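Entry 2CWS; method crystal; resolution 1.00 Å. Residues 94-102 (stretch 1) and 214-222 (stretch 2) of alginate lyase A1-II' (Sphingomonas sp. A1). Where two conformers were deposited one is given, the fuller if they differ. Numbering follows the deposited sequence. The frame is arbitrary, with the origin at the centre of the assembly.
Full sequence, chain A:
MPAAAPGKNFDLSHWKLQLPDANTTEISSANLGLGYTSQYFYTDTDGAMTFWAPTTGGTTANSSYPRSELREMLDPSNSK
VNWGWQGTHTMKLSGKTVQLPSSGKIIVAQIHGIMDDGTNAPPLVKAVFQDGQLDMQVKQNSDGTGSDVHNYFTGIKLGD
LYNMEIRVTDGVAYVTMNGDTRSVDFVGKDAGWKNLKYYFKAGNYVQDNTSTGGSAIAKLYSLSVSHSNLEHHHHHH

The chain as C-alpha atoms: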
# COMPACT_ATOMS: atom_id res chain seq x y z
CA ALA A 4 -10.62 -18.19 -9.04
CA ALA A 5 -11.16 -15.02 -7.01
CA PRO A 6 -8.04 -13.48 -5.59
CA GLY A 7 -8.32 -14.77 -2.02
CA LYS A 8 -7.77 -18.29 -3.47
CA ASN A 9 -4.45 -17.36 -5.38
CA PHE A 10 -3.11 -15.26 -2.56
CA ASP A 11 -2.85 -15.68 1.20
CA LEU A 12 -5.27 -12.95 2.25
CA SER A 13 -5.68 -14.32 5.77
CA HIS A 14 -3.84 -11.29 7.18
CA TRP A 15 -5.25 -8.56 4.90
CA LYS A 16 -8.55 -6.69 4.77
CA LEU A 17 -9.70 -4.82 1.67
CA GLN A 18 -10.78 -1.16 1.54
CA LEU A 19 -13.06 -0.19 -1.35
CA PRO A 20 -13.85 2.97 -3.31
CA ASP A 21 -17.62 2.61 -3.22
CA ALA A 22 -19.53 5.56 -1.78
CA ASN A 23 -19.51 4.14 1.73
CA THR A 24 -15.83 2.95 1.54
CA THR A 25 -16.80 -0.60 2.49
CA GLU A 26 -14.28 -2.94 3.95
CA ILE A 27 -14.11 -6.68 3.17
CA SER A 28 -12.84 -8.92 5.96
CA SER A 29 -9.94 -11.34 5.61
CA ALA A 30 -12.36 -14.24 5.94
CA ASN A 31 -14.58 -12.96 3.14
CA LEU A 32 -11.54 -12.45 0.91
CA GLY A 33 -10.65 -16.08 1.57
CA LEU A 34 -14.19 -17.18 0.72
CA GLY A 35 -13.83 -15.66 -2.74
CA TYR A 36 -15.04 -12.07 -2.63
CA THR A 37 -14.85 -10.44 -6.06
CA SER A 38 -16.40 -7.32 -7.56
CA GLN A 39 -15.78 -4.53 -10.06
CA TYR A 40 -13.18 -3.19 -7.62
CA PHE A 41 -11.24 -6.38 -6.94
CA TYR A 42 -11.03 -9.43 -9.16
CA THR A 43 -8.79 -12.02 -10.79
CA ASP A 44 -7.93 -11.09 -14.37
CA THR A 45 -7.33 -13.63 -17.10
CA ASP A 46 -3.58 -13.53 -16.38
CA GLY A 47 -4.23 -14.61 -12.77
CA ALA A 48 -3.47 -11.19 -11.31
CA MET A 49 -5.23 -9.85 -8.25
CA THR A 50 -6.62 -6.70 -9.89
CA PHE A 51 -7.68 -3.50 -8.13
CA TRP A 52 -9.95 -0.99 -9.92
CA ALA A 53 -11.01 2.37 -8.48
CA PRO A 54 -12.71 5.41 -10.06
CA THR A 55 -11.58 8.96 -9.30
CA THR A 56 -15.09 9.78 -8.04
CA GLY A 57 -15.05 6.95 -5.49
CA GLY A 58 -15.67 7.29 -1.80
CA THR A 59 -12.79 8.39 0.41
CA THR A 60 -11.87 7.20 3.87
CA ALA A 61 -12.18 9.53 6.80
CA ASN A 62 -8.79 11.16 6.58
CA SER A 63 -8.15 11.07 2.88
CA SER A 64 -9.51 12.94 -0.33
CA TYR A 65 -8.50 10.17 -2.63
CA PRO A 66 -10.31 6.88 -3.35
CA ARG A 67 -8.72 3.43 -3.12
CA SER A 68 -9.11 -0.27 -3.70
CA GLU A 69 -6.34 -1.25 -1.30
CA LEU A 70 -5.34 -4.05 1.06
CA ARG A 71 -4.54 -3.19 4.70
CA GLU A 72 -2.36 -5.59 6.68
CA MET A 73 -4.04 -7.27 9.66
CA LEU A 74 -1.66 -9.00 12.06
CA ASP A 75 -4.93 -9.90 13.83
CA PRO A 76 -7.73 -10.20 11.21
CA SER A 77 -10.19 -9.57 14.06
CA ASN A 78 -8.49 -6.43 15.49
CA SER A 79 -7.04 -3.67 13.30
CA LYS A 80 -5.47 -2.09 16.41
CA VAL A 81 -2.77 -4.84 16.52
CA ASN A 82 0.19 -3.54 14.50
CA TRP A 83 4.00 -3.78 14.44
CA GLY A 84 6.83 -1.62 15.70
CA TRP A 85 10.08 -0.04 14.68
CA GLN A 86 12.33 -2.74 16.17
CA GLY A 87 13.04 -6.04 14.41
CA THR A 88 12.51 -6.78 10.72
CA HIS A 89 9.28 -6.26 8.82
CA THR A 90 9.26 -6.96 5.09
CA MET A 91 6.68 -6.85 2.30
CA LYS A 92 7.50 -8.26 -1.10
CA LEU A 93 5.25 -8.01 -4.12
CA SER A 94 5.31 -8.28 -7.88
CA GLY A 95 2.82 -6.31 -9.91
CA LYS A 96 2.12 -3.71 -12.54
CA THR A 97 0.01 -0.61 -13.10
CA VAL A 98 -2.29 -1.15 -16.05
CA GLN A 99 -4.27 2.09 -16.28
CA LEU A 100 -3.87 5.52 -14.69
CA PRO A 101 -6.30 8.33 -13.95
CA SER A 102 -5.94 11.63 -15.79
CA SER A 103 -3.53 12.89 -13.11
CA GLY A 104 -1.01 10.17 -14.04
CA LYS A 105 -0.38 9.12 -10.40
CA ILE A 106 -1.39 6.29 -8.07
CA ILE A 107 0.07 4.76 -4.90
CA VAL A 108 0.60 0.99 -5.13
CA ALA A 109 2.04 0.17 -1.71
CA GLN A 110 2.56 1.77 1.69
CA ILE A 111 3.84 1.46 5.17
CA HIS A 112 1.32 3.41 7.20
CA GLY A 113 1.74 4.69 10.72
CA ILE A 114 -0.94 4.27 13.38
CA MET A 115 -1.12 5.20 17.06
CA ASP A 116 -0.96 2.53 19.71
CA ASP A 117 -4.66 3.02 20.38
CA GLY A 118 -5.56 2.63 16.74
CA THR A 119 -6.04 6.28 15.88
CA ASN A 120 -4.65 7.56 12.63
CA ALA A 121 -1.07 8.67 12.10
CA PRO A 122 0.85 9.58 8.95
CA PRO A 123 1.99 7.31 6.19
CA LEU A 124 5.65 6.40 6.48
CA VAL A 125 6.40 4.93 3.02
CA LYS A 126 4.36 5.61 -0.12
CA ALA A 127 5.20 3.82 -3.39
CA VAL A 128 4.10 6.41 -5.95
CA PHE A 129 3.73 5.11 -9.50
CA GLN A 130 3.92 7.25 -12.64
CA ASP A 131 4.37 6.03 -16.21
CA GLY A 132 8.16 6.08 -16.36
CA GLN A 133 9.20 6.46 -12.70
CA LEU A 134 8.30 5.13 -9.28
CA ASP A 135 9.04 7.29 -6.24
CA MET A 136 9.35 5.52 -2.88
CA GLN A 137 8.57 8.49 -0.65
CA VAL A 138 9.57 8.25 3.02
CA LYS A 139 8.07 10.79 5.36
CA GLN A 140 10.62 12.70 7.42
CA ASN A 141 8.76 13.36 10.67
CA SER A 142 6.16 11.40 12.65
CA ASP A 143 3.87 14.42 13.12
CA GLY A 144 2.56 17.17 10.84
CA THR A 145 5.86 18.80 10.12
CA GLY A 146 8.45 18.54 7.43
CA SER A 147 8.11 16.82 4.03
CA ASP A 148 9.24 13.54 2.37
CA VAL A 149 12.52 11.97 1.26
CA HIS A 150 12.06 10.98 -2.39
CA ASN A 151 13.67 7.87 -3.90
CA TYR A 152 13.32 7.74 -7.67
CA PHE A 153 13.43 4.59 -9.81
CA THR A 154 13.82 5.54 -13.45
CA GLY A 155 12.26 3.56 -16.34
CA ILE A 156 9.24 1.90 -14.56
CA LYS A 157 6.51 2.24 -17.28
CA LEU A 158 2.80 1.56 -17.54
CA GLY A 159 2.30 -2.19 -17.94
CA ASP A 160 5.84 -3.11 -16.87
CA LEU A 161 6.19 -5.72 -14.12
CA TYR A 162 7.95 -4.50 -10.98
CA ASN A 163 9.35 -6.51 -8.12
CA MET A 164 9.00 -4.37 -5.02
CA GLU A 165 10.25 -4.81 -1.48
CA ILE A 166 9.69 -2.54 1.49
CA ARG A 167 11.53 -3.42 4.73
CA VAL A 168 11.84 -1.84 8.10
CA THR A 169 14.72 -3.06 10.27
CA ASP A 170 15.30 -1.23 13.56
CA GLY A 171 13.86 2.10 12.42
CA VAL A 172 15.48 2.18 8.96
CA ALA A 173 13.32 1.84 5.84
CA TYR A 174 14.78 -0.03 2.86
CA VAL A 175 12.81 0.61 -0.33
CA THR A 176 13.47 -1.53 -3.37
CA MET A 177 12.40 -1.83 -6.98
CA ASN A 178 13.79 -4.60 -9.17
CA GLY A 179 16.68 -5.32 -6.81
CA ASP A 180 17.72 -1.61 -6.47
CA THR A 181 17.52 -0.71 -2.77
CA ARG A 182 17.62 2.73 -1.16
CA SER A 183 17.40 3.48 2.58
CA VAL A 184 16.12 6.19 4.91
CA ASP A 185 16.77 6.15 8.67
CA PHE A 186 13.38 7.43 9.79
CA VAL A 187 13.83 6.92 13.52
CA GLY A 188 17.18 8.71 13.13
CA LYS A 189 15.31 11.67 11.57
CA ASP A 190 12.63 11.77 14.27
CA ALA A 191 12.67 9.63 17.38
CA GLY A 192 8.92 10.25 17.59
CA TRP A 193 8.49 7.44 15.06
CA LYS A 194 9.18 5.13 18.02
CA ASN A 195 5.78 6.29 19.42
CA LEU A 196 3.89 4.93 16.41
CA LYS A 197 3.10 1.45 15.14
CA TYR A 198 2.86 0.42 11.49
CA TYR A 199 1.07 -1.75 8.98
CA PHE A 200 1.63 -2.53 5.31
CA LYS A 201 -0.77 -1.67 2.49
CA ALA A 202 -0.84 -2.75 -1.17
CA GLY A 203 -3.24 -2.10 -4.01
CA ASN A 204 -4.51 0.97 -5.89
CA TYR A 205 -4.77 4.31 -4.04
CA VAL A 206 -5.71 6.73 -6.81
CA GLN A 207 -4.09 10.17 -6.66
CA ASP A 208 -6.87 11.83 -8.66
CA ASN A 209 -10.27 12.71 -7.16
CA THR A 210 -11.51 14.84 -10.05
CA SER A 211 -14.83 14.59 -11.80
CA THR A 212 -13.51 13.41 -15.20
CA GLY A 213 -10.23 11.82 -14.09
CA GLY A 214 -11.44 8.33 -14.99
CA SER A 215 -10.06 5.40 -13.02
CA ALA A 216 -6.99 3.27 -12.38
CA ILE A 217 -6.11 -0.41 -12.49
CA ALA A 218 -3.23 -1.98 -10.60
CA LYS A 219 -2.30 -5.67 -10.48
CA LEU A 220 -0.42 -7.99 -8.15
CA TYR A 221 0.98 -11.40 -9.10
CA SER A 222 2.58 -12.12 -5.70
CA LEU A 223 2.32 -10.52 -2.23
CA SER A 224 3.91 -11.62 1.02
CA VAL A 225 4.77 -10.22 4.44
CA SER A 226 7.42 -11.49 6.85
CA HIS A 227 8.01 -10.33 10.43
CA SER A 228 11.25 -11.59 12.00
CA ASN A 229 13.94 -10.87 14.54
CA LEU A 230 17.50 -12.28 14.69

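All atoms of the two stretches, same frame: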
# COMPACT_ATOMS: atom_id res chain seq x y z
N SER A 94 5.05 -8.49 -6.46
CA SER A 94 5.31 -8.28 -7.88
C SER A 94 4.00 -7.83 -8.51
O SER A 94 2.94 -8.36 -8.13
CB SER A 94 5.94 -9.47 -8.62
OG SER A 94 4.99 -10.50 -8.69
N GLY A 95 4.07 -6.87 -9.39
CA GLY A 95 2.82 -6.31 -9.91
C GLY A 95 3.07 -5.39 -11.05
O GLY A 95 4.20 -5.26 -11.57
N LYS A 96 2.03 -4.70 -11.48
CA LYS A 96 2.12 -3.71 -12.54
C LYS A 96 0.94 -2.74 -12.40
O LYS A 96 -0.07 -3.07 -11.80
CB LYS A 96 2.09 -4.29 -13.97
CG LYS A 96 0.84 -5.13 -14.27
CD LYS A 96 0.65 -5.43 -15.74
CE LYS A 96 1.73 -6.37 -16.18
NZ LYS A 96 1.69 -6.54 -17.69
N THR A 97 1.14 -1.56 -12.97
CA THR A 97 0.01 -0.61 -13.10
C THR A 97 -0.42 -0.66 -14.53
O THR A 97 0.37 -0.45 -15.46
CB THR A 97 0.46 0.77 -12.61
OG1 THR A 97 0.66 0.71 -11.19
CG2 THR A 97 -0.64 1.81 -12.86
N VAL A 98 -1.72 -0.92 -14.72
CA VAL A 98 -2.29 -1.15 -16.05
C VAL A 98 -2.88 0.12 -16.64
O VAL A 98 -2.79 0.31 -17.86
CB VAL A 98 -3.39 -2.24 -15.93
CG1 VAL A 98 -4.20 -2.38 -17.23
CG2 VAL A 98 -2.78 -3.59 -15.49
N GLN A 99 -3.54 0.92 -15.81
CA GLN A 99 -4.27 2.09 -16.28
C GLN A 99 -4.18 3.15 -15.18
O GLN A 99 -4.30 2.81 -13.99
CB GLN A 99 -5.75 1.73 -16.55
CG GLN A 99 -6.58 2.93 -17.01
CD GLN A 99 -8.02 2.48 -17.22
OE1 GLN A 99 -8.29 1.63 -18.09
NE2 GLN A 99 -8.99 3.05 -16.50
N LEU A 100 -3.97 4.39 -15.60
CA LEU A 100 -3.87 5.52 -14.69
C LEU A 100 -5.07 6.43 -14.84
O LEU A 100 -5.72 6.46 -15.89
CB LEU A 100 -2.58 6.30 -15.05
CG LEU A 100 -1.29 5.63 -14.60
CD1 LEU A 100 -0.10 6.28 -15.30
CD2 LEU A 100 -1.16 5.66 -13.08
N PRO A 101 -5.35 7.24 -13.82
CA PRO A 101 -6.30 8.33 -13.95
C PRO A 101 -5.69 9.45 -14.75
O PRO A 101 -4.48 9.43 -15.06
CB PRO A 101 -6.56 8.76 -12.50
CG PRO A 101 -5.18 8.60 -11.88
CD PRO A 101 -4.62 7.33 -12.52
N SER A 102 -6.46 10.51 -15.05
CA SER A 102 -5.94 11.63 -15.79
C SER A 102 -4.73 12.26 -15.10
O SER A 102 -3.85 12.80 -15.80
CB SER A 102 -7.02 12.69 -15.99
OG SER A 102 -8.09 12.18 -16.79
N GLY A 214 -11.38 9.70 -14.52
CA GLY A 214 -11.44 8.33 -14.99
C GLY A 214 -11.21 7.32 -13.88
O GLY A 214 -11.97 7.35 -12.88
N SER A 215 -10.22 6.48 -14.03
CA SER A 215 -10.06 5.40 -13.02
C SER A 215 -8.68 4.75 -13.25
O SER A 215 -8.06 4.94 -14.29
CB SER A 215 -11.16 4.36 -13.16
OG SER A 215 -11.12 3.69 -14.43
N ALA A 216 -8.26 3.97 -12.28
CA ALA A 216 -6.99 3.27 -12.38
C ALA A 216 -7.16 1.78 -12.14
O ALA A 216 -8.12 1.33 -11.49
CB ALA A 216 -6.00 3.81 -11.33
N ILE A 217 -6.21 1.03 -12.70
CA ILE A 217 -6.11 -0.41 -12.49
C ILE A 217 -4.68 -0.73 -12.10
O ILE A 217 -3.75 -0.36 -12.82
CB ILE A 217 -6.45 -1.20 -13.76
CG1 ILE A 217 -7.89 -0.93 -14.25
CG2 ILE A 217 -6.22 -2.69 -13.54
CD1 ILE A 217 -8.17 -1.46 -15.66
N ALA A 218 -4.53 -1.45 -10.99
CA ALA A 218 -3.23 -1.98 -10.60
C ALA A 218 -3.39 -3.48 -10.36
O ALA A 218 -4.47 -3.94 -9.98
CB ALA A 218 -2.69 -1.33 -9.32
N LYS A 219 -2.31 -4.24 -10.61
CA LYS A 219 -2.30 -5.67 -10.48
C LYS A 219 -1.18 -6.15 -9.58
O LYS A 219 -0.09 -5.54 -9.57
CB LYS A 219 -2.05 -6.32 -11.87
CG LYS A 219 -3.29 -6.30 -12.73
CD LYS A 219 -3.03 -6.94 -14.11
CE LYS A 219 -4.35 -7.22 -14.81
NZ LYS A 219 -4.14 -7.91 -16.14
N LEU A 220 -1.45 -7.25 -8.89
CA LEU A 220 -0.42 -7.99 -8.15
C LEU A 220 -0.44 -9.45 -8.63
O LEU A 220 -1.48 -10.06 -8.78
CB LEU A 220 -0.65 -7.92 -6.65
CG LEU A 220 -0.50 -6.50 -6.04
CD1 LEU A 220 -0.87 -6.51 -4.58
CD2 LEU A 220 0.90 -5.98 -6.22
N TYR A 221 0.79 -9.99 -8.78
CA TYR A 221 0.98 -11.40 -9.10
C TYR A 221 1.52 -12.18 -7.90
O TYR A 221 1.35 -13.38 -7.83
CB TYR A 221 1.98 -11.57 -10.27
CG TYR A 221 1.44 -10.96 -11.55
CD1 TYR A 221 1.81 -9.67 -11.91
CD2 TYR A 221 0.54 -11.64 -12.35
CE1 TYR A 221 1.32 -9.08 -13.05
CE2 TYR A 221 0.05 -11.03 -13.50
CZ TYR A 221 0.43 -9.78 -13.84
OH TYR A 221 -0.03 -9.15 -14.99
N SER A 222 2.12 -11.48 -6.93
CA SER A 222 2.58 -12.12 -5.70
C SER A 222 2.59 -11.04 -4.61
O SER A 222 2.77 -9.85 -4.94
CB SER A 222 3.96 -12.76 -5.88
OG SER A 222 4.89 -11.79 -6.25
O HOH W 1 -8.57 6.65 -16.60

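Residues 94-102 and 214-222 of alginate lyase A1-II' are joined largely through two neighbouring antiparallel β-strands, a backbone ladder interrupted by two β-bulges and finished by side chains that pack between and beside the strands and, near the ends, add polar links. The pairing illustrates how a regular ladder absorbs irregularity without losing its bonds. The strand axes run at 160° and approach to 4.6 Å, and residues at least 114 positions apart in sequence bury 763 Å² between them.

The central rung is the most regular. Lys96 N donates to Lys219 O (3.0 Å) and Lys219 N returns the bond to Lys96 O (2.8 Å), the reciprocal pair expected of an antiparallel hydrogen-bonded site. At each bulge, by contrast, one carbonyl serves two successive amides. Ser94 O accepts from Tyr221 N at 2.8 Å and, weakly, from Ser222 N at 3.4 Å; Ile217 O accepts from Val98 N at 2.8 Å and from Gln99 N at 3.3 Å. The extra residue is thus accommodated, and pairing resumes beyond it: Ser94 N reaches Ser222 O at 3.1 Å, and Ile217 N reaches Gln99 O at 2.9 Å.

Gly95 shows how closely the backbones can approach when a side chain is absent. Its CA lies 3.0 Å from Lys219 O and 4.1 Å from Leu220 CA; a β-carbon here would collide with Lys219 O and with Leu220 CD2. Further along the same face, Thr97 and Ala218 form a non-hydrogen-bonded pair, their CA atoms 4.3 Å apart. Both are buried, and their short side chains suit this close passage, while Thr97 OG1 finds a hydrogen bond elsewhere in the structure.

The face carrying Lys96, Gln99, Ile217 and Lys219 makes more use of long side chains, and the bulge residues Val98 and Tyr221 add contacts to it. Lysine contributes its aliphatic portion: Lys96 CG packs 3.9 Å from Lys219 CB, and Lys219 CD lies 3.6 Å from Val98 CG2, while both ammonium groups are hydrogen-bonded elsewhere. Val98 points its β-carbon toward the partner strand, and its CB meets Ile217 CG2 at 3.7 Å, an apolar contact between two aliphatic side chains. The Tyr221 ring, whose β-carbon points sideways, receives Lys96 CG at its edge, and Lys96 CE comes within 3.5 Å of Tyr221 OH.

Polar side chains reinforce the ladder near its ends. Ser94 and Ser222, both in the p rotamer, bring their OG atoms to 2.8 Å in a hydrogen bond in which either may donate. Gln99, extended with chi1 and chi2 both t, carries its amide past Ile217, so that NE2 donates to Ser215 O at 3.1 Å.

Beyond Gln99 direct backbone pairing gives way to a water. Leu100 O and Ser215 O, two acceptors, stand 3.2 Å apart; water 1 donates to Leu100 O (2.9 Å) and accepts from Ser215 N (3.1 Å), bridging the two stretches. Nearby, Pro101 CD rests 4.0 Å from Ala216 CB, a small apolar contact between two buried residues.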